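3-oxosteroid 1-dehydrogenase (Sterolibacterium denitrificans, PDB 7P18) probably catalyses the FAD-dependent Delta1-dehydrogenation of 3-oxosteroids, here bound to androsta-1,4-diene-3,17-dione, a 3-oxo-Delta1-steroid. Local coordinates at residues T335-C346 / F391-P399; K415-L426 / K483-V491. All coordinates share one frame; numbering follows the deposited sequence.

In the fold
Both contacts reach the same antiparallel sheet, their centres 14 Å apart, and interaction 1 closes along the chain before interaction 2 opens. They abut directly: Met397 CG packs on Met489 SD at 3.5 Å, Arg392 CG on Tyr487 CE1 at 3.6 Å, and Pro399 CG on Val416 CG1 at 3.7 Å. Asp408 ties them through charge, since its carboxylate forms salt bridges with Arg392 from interaction 1 and Arg419 from interaction 2. Segment 335-346 also carries Phe338, which lines the FAD and steroid pockets but does not touch 391-399; the contact proper lies away from those pockets. Interaction 2, whose centre lies about 29 Å from that of the chain, is structural packing farther out.

Interaction 1. Residues T335-C346 / F391-P399. With ANB (androsta-1,4-diene-3,17-dione), chain D.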
loop_
_atom_site.group_PDB
_atom_site.type_symbol
_atom_site.label_atom_id
_atom_site.label_comp_id
_atom_site.label_asym_id
_atom_site.label_seq_id
_atom_site.Cartn_x
_atom_site.Cartn_y
_atom_site.Cartn_z
ATOM N N THR A 335 -5.689 11.070 1.646
ATOM C CA THR A 335 -5.092 10.665 0.353
ATOM C C THR A 335 -3.575 10.621 0.501
ATOM O O THR A 335 -2.942 11.645 0.904
ATOM C CB THR A 335 -5.487 11.628 -0.769
ATOM O OG1 THR A 335 -6.905 11.576 -0.867
ATOM C CG2 THR A 335 -4.922 11.203 -2.109
ATOM N N GLY A 336 -2.968 9.479 0.148
ATOM C CA GLY A 336 -1.498 9.400 0.178
ATOM C C GLY A 336 -0.871 10.078 -1.034
ATOM O O GLY A 336 -1.467 10.027 -2.132
ATOM N N LEU A 337 0.268 10.712 -0.841
ATOM C CA LEU A 337 1.081 11.309 -1.927
ATOM C C LEU A 337 2.178 10.294 -2.286
ATOM O O LEU A 337 3.230 10.328 -1.662
ATOM C CB LEU A 337 1.648 12.635 -1.439
ATOM C CG LEU A 337 0.617 13.723 -1.098
ATOM C CD1 LEU A 337 1.317 15.026 -0.806
ATOM C CD2 LEU A 337 -0.424 13.929 -2.182
ATOM N N PHE A 338 1.899 9.379 -3.209
ATOM C CA PHE A 338 2.849 8.289 -3.566
ATOM C C PHE A 338 3.847 8.768 -4.609
ATOM O O PHE A 338 5.055 8.504 -4.403
ATOM C CB PHE A 338 2.122 7.042 -4.030
ATOM C CG PHE A 338 1.224 6.447 -2.978
ATOM C CD1 PHE A 338 1.731 5.578 -2.031
ATOM C CD2 PHE A 338 -0.119 6.778 -2.920
ATOM C CE1 PHE A 338 0.911 5.016 -1.068
ATOM C CE2 PHE A 338 -0.925 6.239 -1.931
ATOM C CZ PHE A 338 -0.415 5.356 -1.013
ATOM N N ALA A 339 3.371 9.410 -5.679
ATOM C CA ALA A 339 4.192 9.700 -6.885
ATOM C C ALA A 339 4.495 11.195 -7.054
ATOM O O ALA A 339 5.539 11.530 -7.640
ATOM C CB ALA A 339 3.433 9.221 -8.101
ATOM N N GLU A 340 3.546 12.057 -6.660
ATOM C CA GLU A 340 3.474 13.465 -7.156
ATOM C C GLU A 340 4.580 14.315 -6.524
ATOM O O GLU A 340 4.963 15.348 -7.122
ATOM C CB GLU A 340 2.110 14.090 -6.860
ATOM C CG GLU A 340 0.946 13.282 -7.368
ATOM C CD GLU A 340 0.299 12.415 -6.297
ATOM O OE1 GLU A 340 1.035 11.610 -5.644
ATOM O OE2 GLU A 340 -0.936 12.495 -6.151
ATOM N N ARG A 341 5.117 13.916 -5.364
ATOM C CA ARG A 341 6.207 14.670 -4.701
ATOM C C ARG A 341 7.483 14.692 -5.578
ATOM O O ARG A 341 8.317 15.601 -5.396
ATOM C CB ARG A 341 6.564 14.097 -3.325
ATOM C CG ARG A 341 5.421 14.147 -2.311
ATOM C CD ARG A 341 5.753 13.345 -1.056
ATOM N NE ARG A 341 5.542 11.920 -1.280
ATOM C CZ ARG A 341 6.510 11.012 -1.457
ATOM N NH1 ARG A 341 7.781 11.352 -1.403
ATOM N NH2 ARG A 341 6.189 9.745 -1.617
ATOM N N ASN A 342 7.649 13.730 -6.464
ATOM C CA ASN A 342 8.870 13.618 -7.316
ATOM C C ASN A 342 8.842 14.688 -8.409
ATOM O O ASN A 342 9.913 14.946 -9.036
ATOM C CB ASN A 342 9.001 12.254 -7.979
ATOM C CG ASN A 342 9.231 11.128 -6.993
ATOM O OD1 ASN A 342 8.613 11.117 -5.934
ATOM N ND2 ASN A 342 10.015 10.136 -7.398
ATOM N N LEU A 343 7.681 15.286 -8.651
ATOM C CA LEU A 343 7.492 16.297 -9.736
ATOM C C LEU A 343 8.251 17.574 -9.422
ATOM O O LEU A 343 8.513 17.934 -8.267
ATOM C CB LEU A 343 6.005 16.524 -9.984
ATOM C CG LEU A 343 5.291 15.329 -10.617
ATOM C CD1 LEU A 343 3.786 15.517 -10.550
ATOM C CD2 LEU A 343 5.724 15.136 -12.055
ATOM N N PRO A 344 8.719 18.288 -10.474
ATOM C CA PRO A 344 9.595 19.435 -10.283
ATOM C C PRO A 344 8.853 20.718 -9.877
ATOM O O PRO A 344 7.841 21.001 -10.457
ATOM C CB PRO A 344 10.257 19.549 -11.680
ATOM C CG PRO A 344 9.213 19.127 -12.598
ATOM C CD PRO A 344 8.535 17.956 -11.892
ATOM N N GLY A 345 9.377 21.418 -8.868
ATOM C CA GLY A 345 8.846 22.715 -8.409
ATOM C C GLY A 345 8.142 22.646 -7.052
ATOM O O GLY A 345 7.558 23.658 -6.673
ATOM N N CYS A 346 8.161 21.509 -6.359
ATOM C CA CYS A 346 7.517 21.430 -5.013
ATOM C C CYS A 346 8.578 21.166 -3.957
ATOM O O CYS A 346 9.544 20.423 -4.240
ATOM C CB CYS A 346 6.414 20.402 -4.980
ATOM S SG CYS A 346 6.969 18.678 -5.111
ATOM N N PHE A 391 3.387 24.887 -11.302
ATOM C CA PHE A 391 3.205 23.498 -10.775
ATOM C C PHE A 391 1.710 23.187 -10.750
ATOM O O PHE A 391 1.191 22.153 -11.273
ATOM C CB PHE A 391 3.876 23.396 -9.408
ATOM C CG PHE A 391 3.947 21.984 -8.884
ATOM C CD1 PHE A 391 2.803 21.331 -8.450
ATOM C CD2 PHE A 391 5.148 21.306 -8.864
ATOM C CE1 PHE A 391 2.861 20.018 -7.994
ATOM C CE2 PHE A 391 5.204 20.000 -8.381
ATOM C CZ PHE A 391 4.058 19.354 -7.969
ATOM N N ARG A 392 0.959 24.093 -10.127
ATOM C CA ARG A 392 -0.505 23.970 -9.947
ATOM C C ARG A 392 -1.179 23.689 -11.277
ATOM O O ARG A 392 -2.041 22.794 -11.329
ATOM C CB ARG A 392 -1.108 25.237 -9.343
ATOM C CG ARG A 392 -2.604 25.134 -9.088
ATOM C CD ARG A 392 -2.978 24.261 -7.884
ATOM N NE ARG A 392 -4.428 24.129 -7.868
ATOM C CZ ARG A 392 -5.129 23.207 -8.535
ATOM N NH1 ARG A 392 -4.554 22.207 -9.182
ATOM N NH2 ARG A 392 -6.438 23.281 -8.528
ATOM N N TYR A 393 -0.827 24.469 -12.299
ATOM C CA TYR A 393 -1.437 24.349 -13.654
ATOM C C TYR A 393 -1.091 22.985 -14.267
ATOM O O TYR A 393 -1.968 22.376 -14.920
ATOM C CB TYR A 393 -0.953 25.478 -14.568
ATOM C CG TYR A 393 -1.551 25.464 -15.957
ATOM C CD1 TYR A 393 -2.823 25.962 -16.206
ATOM C CD2 TYR A 393 -0.839 24.949 -17.022
ATOM C CE1 TYR A 393 -3.357 25.962 -17.485
ATOM C CE2 TYR A 393 -1.365 24.922 -18.302
ATOM C CZ TYR A 393 -2.626 25.442 -18.536
ATOM O OH TYR A 393 -3.160 25.410 -19.792
ATOM N N ASN A 394 0.158 22.546 -14.104
ATOM C CA ASN A 394 0.720 21.369 -14.838
ATOM C C ASN A 394 0.409 20.018 -14.179
ATOM O O ASN A 394 0.289 19.024 -14.933
ATOM C CB ASN A 394 2.205 21.555 -15.093
ATOM C CG ASN A 394 2.379 22.572 -16.216
ATOM O OD1 ASN A 394 2.728 23.714 -15.985
ATOM N ND2 ASN A 394 1.828 22.251 -17.352
ATOM N N TYR A 395 0.295 19.941 -12.854
ATOM C CA TYR A 395 0.508 18.652 -12.133
ATOM C C TYR A 395 -0.605 18.360 -11.150
ATOM O O TYR A 395 -1.184 19.276 -10.591
ATOM C CB TYR A 395 1.836 18.694 -11.387
ATOM C CG TYR A 395 3.047 18.911 -12.253
ATOM C CD1 TYR A 395 3.245 18.161 -13.404
ATOM C CD2 TYR A 395 4.013 19.821 -11.905
ATOM C CE1 TYR A 395 4.384 18.325 -14.182
ATOM C CE2 TYR A 395 5.140 20.018 -12.689
ATOM C CZ TYR A 395 5.325 19.262 -13.830
ATOM O OH TYR A 395 6.450 19.437 -14.581
ATOM N N PRO A 396 -0.897 17.066 -10.900
ATOM C CA PRO A 396 -1.822 16.667 -9.843
ATOM C C PRO A 396 -1.063 16.732 -8.517
ATOM O O PRO A 396 0.160 16.762 -8.520
ATOM C CB PRO A 396 -2.212 15.241 -10.228
ATOM C CG PRO A 396 -1.003 14.696 -10.899
ATOM C CD PRO A 396 -0.296 15.891 -11.548
ATOM N N MET A 397 -1.805 16.760 -7.410
ATOM C CA MET A 397 -1.227 16.593 -6.052
ATOM C C MET A 397 -2.325 16.037 -5.136
ATOM O O MET A 397 -3.171 16.805 -4.650
ATOM C CB MET A 397 -0.659 17.902 -5.517
ATOM C CG MET A 397 0.156 17.718 -4.221
ATOM S SD MET A 397 1.537 16.561 -4.337
ATOM C CE MET A 397 2.631 17.405 -5.484
ATOM N N GLY A 398 -2.327 14.724 -4.951
ATOM C CA GLY A 398 -3.403 14.001 -4.260
ATOM C C GLY A 398 -4.755 14.353 -4.841
ATOM O O GLY A 398 -4.968 14.173 -6.044
ATOM N N PRO A 399 -5.697 14.921 -4.046
ATOM C CA PRO A 399 -7.006 15.264 -4.577
ATOM C C PRO A 399 -6.994 16.411 -5.606
ATOM O O PRO A 399 -7.956 16.530 -6.291
ATOM C CB PRO A 399 -7.803 15.688 -3.332
ATOM C CG PRO A 399 -6.728 16.227 -2.403
ATOM C CD PRO A 399 -5.544 15.316 -2.624
HETATM C C1 ANB D . 1.818 2.398 -3.758
HETATM C C10 ANB D . 2.015 2.545 -5.237
HETATM C C11 ANB D . -0.030 4.167 -5.395
HETATM C C12 ANB D . -1.195 4.708 -6.236
HETATM C C13 ANB D . -0.763 4.931 -7.674
HETATM C C14 ANB D . -0.293 3.581 -8.232
HETATM C C15 ANB D . -0.215 3.816 -9.747
HETATM C C16 ANB D . -1.400 4.755 -10.035
HETATM C C17 ANB D . -1.838 5.293 -8.689
HETATM C C18 ANB D . 0.287 6.060 -7.807
HETATM C C19 ANB D . 3.099 3.641 -5.438
HETATM C C2 ANB D . 2.474 1.518 -2.999
HETATM C C3 ANB D . 3.222 0.418 -3.607
HETATM C C4 ANB D . 3.002 0.263 -5.040
HETATM C C5 ANB D . 2.523 1.243 -5.819
HETATM C C6 ANB D . 2.555 1.123 -7.316
HETATM C C7 ANB D . 1.287 1.618 -7.997
HETATM C C8 ANB D . 0.914 3.007 -7.497
HETATM C C9 ANB D . 0.672 2.926 -5.972
HETATM O O1 ANB D . 3.949 -0.338 -2.950
HETATM O O2 ANB D . -2.853 5.918 -8.483
HETATM O O HOH W 1 -3.476 12.778 -7.761
#
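Phe391 turns its rim to the Leu343-Cys346 turn: the carbonyl O of Pro344 sits 3.1 Å from Phe391 CD2, near the ring plane, and Leu343 O borders the same ring. Over the centre of one Phe391 face stands Tyr395 CD2. The Tyr395 ring carries Leu343 CD2 on one face and Asn394 CB on the opposite one, while its OH, bonded to Asp469, touches Pro344 CG at 3.4 Å. Cys346 SG lies obliquely to the Phe391 ring, 4.9 Å from its centroid, a sulfur-aromatic contact. Phe338 takes no part in this packing; one face of its ring meets the steroid, ANB C11 lying 3.5 Å above the plane and toward the rim. A bend at chi2 (98°) turns the Glu340 carboxylate toward Gly398, whose N donates to OE2 at 2.9 Å from about 50° out of the carboxylate plane. A water donates to both Glu340 OE2 and Gly398 O, and Ala339 N holds OE1. Met397 folds back so that its SD is 3.6 Å from Glu340 CB. Replacing Glu340 with alanine would probably leave Gly398 N without its acceptor and the water without one of its two anchors. The contact joins the end of helix 389-394 to the loop after strand 335-336, which pairs with strand 320-326; on the sheet side, Met397 touches Leu385 of strand 383-387 and Met489 of strand 486-502.

Interaction 2. Residues K415-L426 / K483-V491; sequences KVYWRDDTLEGL and KPPYYAMRV
Arg490 extends with CG anti to its backbone N (chi1 178°) and then bends at chi3, which sets a guanidinium face against the rim of Trp418; Trp418 CH2 is 3.8 Å from Arg490 CZ, and the two planes stand 87° apart. With CG beside its own N (chi1 -60°), Tyr486 brings one ring face against Leu423, whose CG sits 3.9 Å from the ring centroid, almost on the normal, a CH-pi contact. On the other face of the sheet Arg419 CG rides over the Tyr487 ring, 4.2 Å from its centroid. Strand 418-420 is a short addition running antiparallel to strand 486-502, whose other neighbour here is strand 383-387, through backbone bonds of Tyr487 with Phe387 and Met489 with Leu385. Trp418 with Ala488 and Asp420 with Tyr486 are hydrogen-bonded pairs, each with two backbone bonds. Beyond the last bridge a water donates to Val416 O and accepts from Arg490 N. At the other end Asp420 OD1 accepts from Thr422 N at 3.0 Å, an Asx turn, and Thr422 OG1 caps the helix by accepting from Gly425 N. Arg419 NH1 forms a salt bridge with Asp408 OD2, and Tyr487 OH hydrogen-bonds the same oxygen, which would tend to favour the ionised carboxylate.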
loop_
_atom_site.group_PDB
_atom_site.type_symbol
_atom_site.label_atom_id
_atom_site.label_comp_id
_atom_site.label_asym_id
_atom_site.label_seq_id
_atom_site.Cartn_x
_atom_site.Cartn_y
_atom_site.Cartn_z
ATOM N N LYS A 415 -8.726 24.126 3.506
ATOM C CA LYS A 415 -9.014 22.723 3.941
ATOM C C LYS A 415 -8.075 21.727 3.224
ATOM O O LYS A 415 -7.402 20.933 3.926
ATOM C CB LYS A 415 -10.470 22.376 3.645
ATOM C CG LYS A 415 -11.502 23.397 4.113
ATOM C CD LYS A 415 -11.594 23.543 5.597
ATOM C CE LYS A 415 -12.703 24.500 6.006
ATOM N NZ LYS A 415 -12.745 24.600 7.478
ATOM N N VAL A 416 -8.017 21.792 1.892
ATOM C CA VAL A 416 -7.132 20.914 1.047
ATOM C C VAL A 416 -5.902 21.711 0.597
ATOM O O VAL A 416 -4.798 21.155 0.480
ATOM C CB VAL A 416 -7.929 20.352 -0.131
ATOM C CG1 VAL A 416 -7.014 19.659 -1.131
ATOM C CG2 VAL A 416 -9.046 19.442 0.318
ATOM N N TYR A 417 -6.024 23.024 0.398
ATOM C CA TYR A 417 -4.870 23.853 -0.011
ATOM C C TYR A 417 -5.040 25.262 0.543
ATOM O O TYR A 417 -6.188 25.699 0.742
ATOM C CB TYR A 417 -4.726 23.860 -1.546
ATOM C CG TYR A 417 -5.863 24.584 -2.218
ATOM C CD1 TYR A 417 -7.063 23.955 -2.475
ATOM C CD2 TYR A 417 -5.774 25.943 -2.476
ATOM C CE1 TYR A 417 -8.155 24.643 -2.977
ATOM C CE2 TYR A 417 -6.847 26.637 -3.009
ATOM C CZ TYR A 417 -8.051 25.999 -3.240
ATOM O OH TYR A 417 -9.130 26.698 -3.753
ATOM N N TRP A 418 -3.909 25.921 0.789
ATOM C CA TRP A 418 -3.835 27.367 1.104
ATOM C C TRP A 418 -3.200 28.075 -0.100
ATOM O O TRP A 418 -2.321 27.465 -0.753
ATOM C CB TRP A 418 -3.060 27.585 2.396
ATOM C CG TRP A 418 -3.735 27.047 3.621
ATOM C CD1 TRP A 418 -4.338 27.777 4.614
ATOM C CD2 TRP A 418 -3.815 25.670 4.038
ATOM N NE1 TRP A 418 -4.815 26.949 5.593
ATOM C CE2 TRP A 418 -4.543 25.649 5.258
ATOM C CE3 TRP A 418 -3.432 24.442 3.480
ATOM C CZ2 TRP A 418 -4.816 24.465 5.939
ATOM C CZ3 TRP A 418 -3.687 23.275 4.164
ATOM C CH2 TRP A 418 -4.393 23.287 5.369
ATOM N N ARG A 419 -3.651 29.294 -0.401
ATOM C CA ARG A 419 -3.257 30.039 -1.627
ATOM C C ARG A 419 -2.931 31.475 -1.215
ATOM O O ARG A 419 -3.588 32.001 -0.296
ATOM C CB ARG A 419 -4.360 29.894 -2.680
ATOM C CG ARG A 419 -4.047 30.585 -3.999
ATOM C CD ARG A 419 -5.193 30.542 -4.992
ATOM N NE ARG A 419 -6.290 31.328 -4.432
ATOM C CZ ARG A 419 -7.551 30.950 -4.313
ATOM N NH1 ARG A 419 -7.966 29.782 -4.771
ATOM N NH2 ARG A 419 -8.411 31.753 -3.715
ATOM N N ASP A 420 -1.867 32.033 -1.789
ATOM C CA ASP A 420 -1.439 33.419 -1.504
ATOM C C ASP A 420 -0.652 33.977 -2.692
ATOM O O ASP A 420 0.056 33.211 -3.384
ATOM C CB ASP A 420 -0.618 33.513 -0.228
ATOM C CG ASP A 420 -0.720 34.892 0.404
ATOM O OD1 ASP A 420 -0.152 35.848 -0.189
ATOM O OD2 ASP A 420 -1.351 34.997 1.481
ATOM N N ASP A 421 -0.764 35.288 -2.899
ATOM C CA ASP A 421 -0.043 35.996 -3.980
ATOM C C ASP A 421 1.445 36.046 -3.682
ATOM O O ASP A 421 2.232 36.151 -4.650
ATOM C CB ASP A 421 -0.602 37.406 -4.150
ATOM C CG ASP A 421 -1.923 37.440 -4.873
ATOM O OD1 ASP A 421 -2.256 36.482 -5.595
ATOM O OD2 ASP A 421 -2.619 38.461 -4.717
ATOM N N THR A 422 1.838 36.001 -2.415
ATOM C CA THR A 422 3.262 36.039 -1.993
ATOM C C THR A 422 3.609 34.822 -1.133
ATOM O O THR A 422 2.712 34.252 -0.446
ATOM C CB THR A 422 3.615 37.335 -1.249
ATOM O OG1 THR A 422 2.993 37.355 0.036
ATOM C CG2 THR A 422 3.218 38.587 -2.009
ATOM N N LEU A 423 4.886 34.484 -1.110
ATOM C CA LEU A 423 5.438 33.439 -0.212
ATOM C C LEU A 423 5.322 33.869 1.247
ATOM O O LEU A 423 4.923 33.055 2.058
ATOM C CB LEU A 423 6.872 33.121 -0.614
ATOM C CG LEU A 423 6.966 32.189 -1.819
ATOM C CD1 LEU A 423 8.364 32.199 -2.418
ATOM C CD2 LEU A 423 6.530 30.778 -1.461
ATOM N N GLU A 424 5.583 35.135 1.563
ATOM C CA GLU A 424 5.436 35.654 2.946
ATOM C C GLU A 424 3.978 35.512 3.406
ATOM O O GLU A 424 3.755 35.118 4.567
ATOM C CB GLU A 424 5.899 37.108 2.939
ATOM C CG GLU A 424 5.942 37.766 4.295
ATOM C CD GLU A 424 6.609 39.140 4.226
ATOM O OE1 GLU A 424 7.568 39.291 3.432
ATOM O OE2 GLU A 424 6.172 40.060 4.955
ATOM N N GLY A 425 3.026 35.839 2.536
ATOM C CA GLY A 425 1.586 35.747 2.835
ATOM C C GLY A 425 1.200 34.298 3.145
ATOM O O GLY A 425 0.629 34.025 4.211
ATOM N N LEU A 426 1.609 33.383 2.269
ATOM C CA LEU A 426 1.375 31.919 2.442
ATOM C C LEU A 426 1.951 31.429 3.774
ATOM O O LEU A 426 1.205 30.740 4.500
ATOM C CB LEU A 426 2.007 31.193 1.253
ATOM C CG LEU A 426 1.660 29.715 1.148
ATOM C CD1 LEU A 426 0.186 29.522 0.889
ATOM C CD2 LEU A 426 2.496 29.089 0.038
ATOM N N LYS A 483 6.306 31.746 -9.835
ATOM C CA LYS A 483 5.128 32.313 -10.531
ATOM C C LYS A 483 3.908 32.232 -9.615
ATOM O O LYS A 483 3.392 31.139 -9.359
ATOM C CB LYS A 483 4.882 31.588 -11.850
ATOM C CG LYS A 483 3.610 31.942 -12.624
ATOM C CD LYS A 483 3.565 31.130 -13.905
ATOM C CE LYS A 483 2.205 30.942 -14.545
ATOM N NZ LYS A 483 1.630 32.223 -15.013
ATOM N N PRO A 484 3.384 33.392 -9.154
ATOM C CA PRO A 484 2.194 33.420 -8.305
ATOM C C PRO A 484 0.973 32.871 -9.017
ATOM O O PRO A 484 0.920 32.836 -10.251
ATOM C CB PRO A 484 1.981 34.907 -7.970
ATOM C CG PRO A 484 3.268 35.604 -8.332
ATOM C CD PRO A 484 3.962 34.732 -9.356
ATOM N N PRO A 485 -0.085 32.424 -8.300
ATOM C CA PRO A 485 -0.095 32.350 -6.847
ATOM C C PRO A 485 0.679 31.129 -6.310
ATOM O O PRO A 485 0.955 30.204 -7.086
ATOM C CB PRO A 485 -1.573 32.256 -6.506
ATOM C CG PRO A 485 -2.230 31.667 -7.702
ATOM C CD PRO A 485 -1.352 31.998 -8.888
ATOM N N TYR A 486 1.018 31.179 -5.020
ATOM C CA TYR A 486 1.746 30.128 -4.268
ATOM C C TYR A 486 0.734 29.304 -3.471
ATOM O O TYR A 486 -0.286 29.847 -2.958
ATOM C CB TYR A 486 2.803 30.745 -3.375
ATOM C CG TYR A 486 3.809 31.515 -4.183
ATOM C CD1 TYR A 486 4.787 30.867 -4.915
ATOM C CD2 TYR A 486 3.741 32.902 -4.269
ATOM C CE1 TYR A 486 5.727 31.587 -5.649
ATOM C CE2 TYR A 486 4.671 33.628 -4.990
ATOM C CZ TYR A 486 5.657 32.968 -5.701
ATOM O OH TYR A 486 6.557 33.667 -6.464
ATOM N N TYR A 487 1.018 28.001 -3.374
ATOM C CA TYR A 487 0.102 27.019 -2.751
ATOM C C TYR A 487 0.845 26.275 -1.654
ATOM O O TYR A 487 2.061 26.036 -1.771
ATOM C CB TYR A 487 -0.441 26.021 -3.768
ATOM C CG TYR A 487 -1.388 26.624 -4.756
ATOM C CD1 TYR A 487 -0.926 27.296 -5.884
ATOM C CD2 TYR A 487 -2.747 26.545 -4.557
ATOM C CE1 TYR A 487 -1.820 27.840 -6.790
ATOM C CE2 TYR A 487 -3.651 27.074 -5.463
ATOM C CZ TYR A 487 -3.174 27.734 -6.582
ATOM O OH TYR A 487 -4.045 28.271 -7.475
ATOM N N ALA A 488 0.116 25.938 -0.592
ATOM C CA ALA A 488 0.609 25.039 0.468
ATOM C C ALA A 488 -0.411 23.931 0.636
ATOM O O ALA A 488 -1.609 24.179 0.521
ATOM C CB ALA A 488 0.865 25.736 1.778
ATOM N N MET A 489 0.103 22.749 0.959
ATOM C CA MET A 489 -0.726 21.603 1.370
ATOM C C MET A 489 -0.099 21.020 2.649
ATOM O O MET A 489 1.130 21.123 2.861
ATOM C CB MET A 489 -0.841 20.571 0.253
ATOM C CG MET A 489 -1.598 21.145 -0.940
ATOM S SD MET A 489 -1.663 20.015 -2.348
ATOM C CE MET A 489 -2.909 18.841 -1.811
ATOM N N ARG A 490 -0.970 20.596 3.542
ATOM C CA ARG A 490 -0.594 20.031 4.850
ATOM C C ARG A 490 -0.335 18.534 4.672
ATOM O O ARG A 490 -1.283 17.792 4.384
ATOM C CB ARG A 490 -1.710 20.279 5.867
ATOM C CG ARG A 490 -1.412 19.677 7.239
ATOM C CD ARG A 490 -2.625 19.711 8.174
ATOM N NE ARG A 490 -3.867 19.447 7.474
ATOM C CZ ARG A 490 -4.981 20.184 7.552
ATOM N NH1 ARG A 490 -5.107 21.123 8.479
ATOM N NH2 ARG A 490 -5.988 19.909 6.736
ATOM N N VAL A 491 0.901 18.133 4.881
ATOM C CA VAL A 491 1.323 16.715 4.764
ATOM C C VAL A 491 1.344 16.087 6.174
ATOM O O VAL A 491 2.248 16.373 6.994
ATOM C CB VAL A 491 2.666 16.634 4.024
ATOM C CG1 VAL A 491 3.104 15.223 3.974
ATOM C CG2 VAL A 491 2.541 17.145 2.590
HETATM O O HOH W 2 -5.813 18.868 3.766
HETATM O O HOH W 3 -3.524 19.839 2.494
#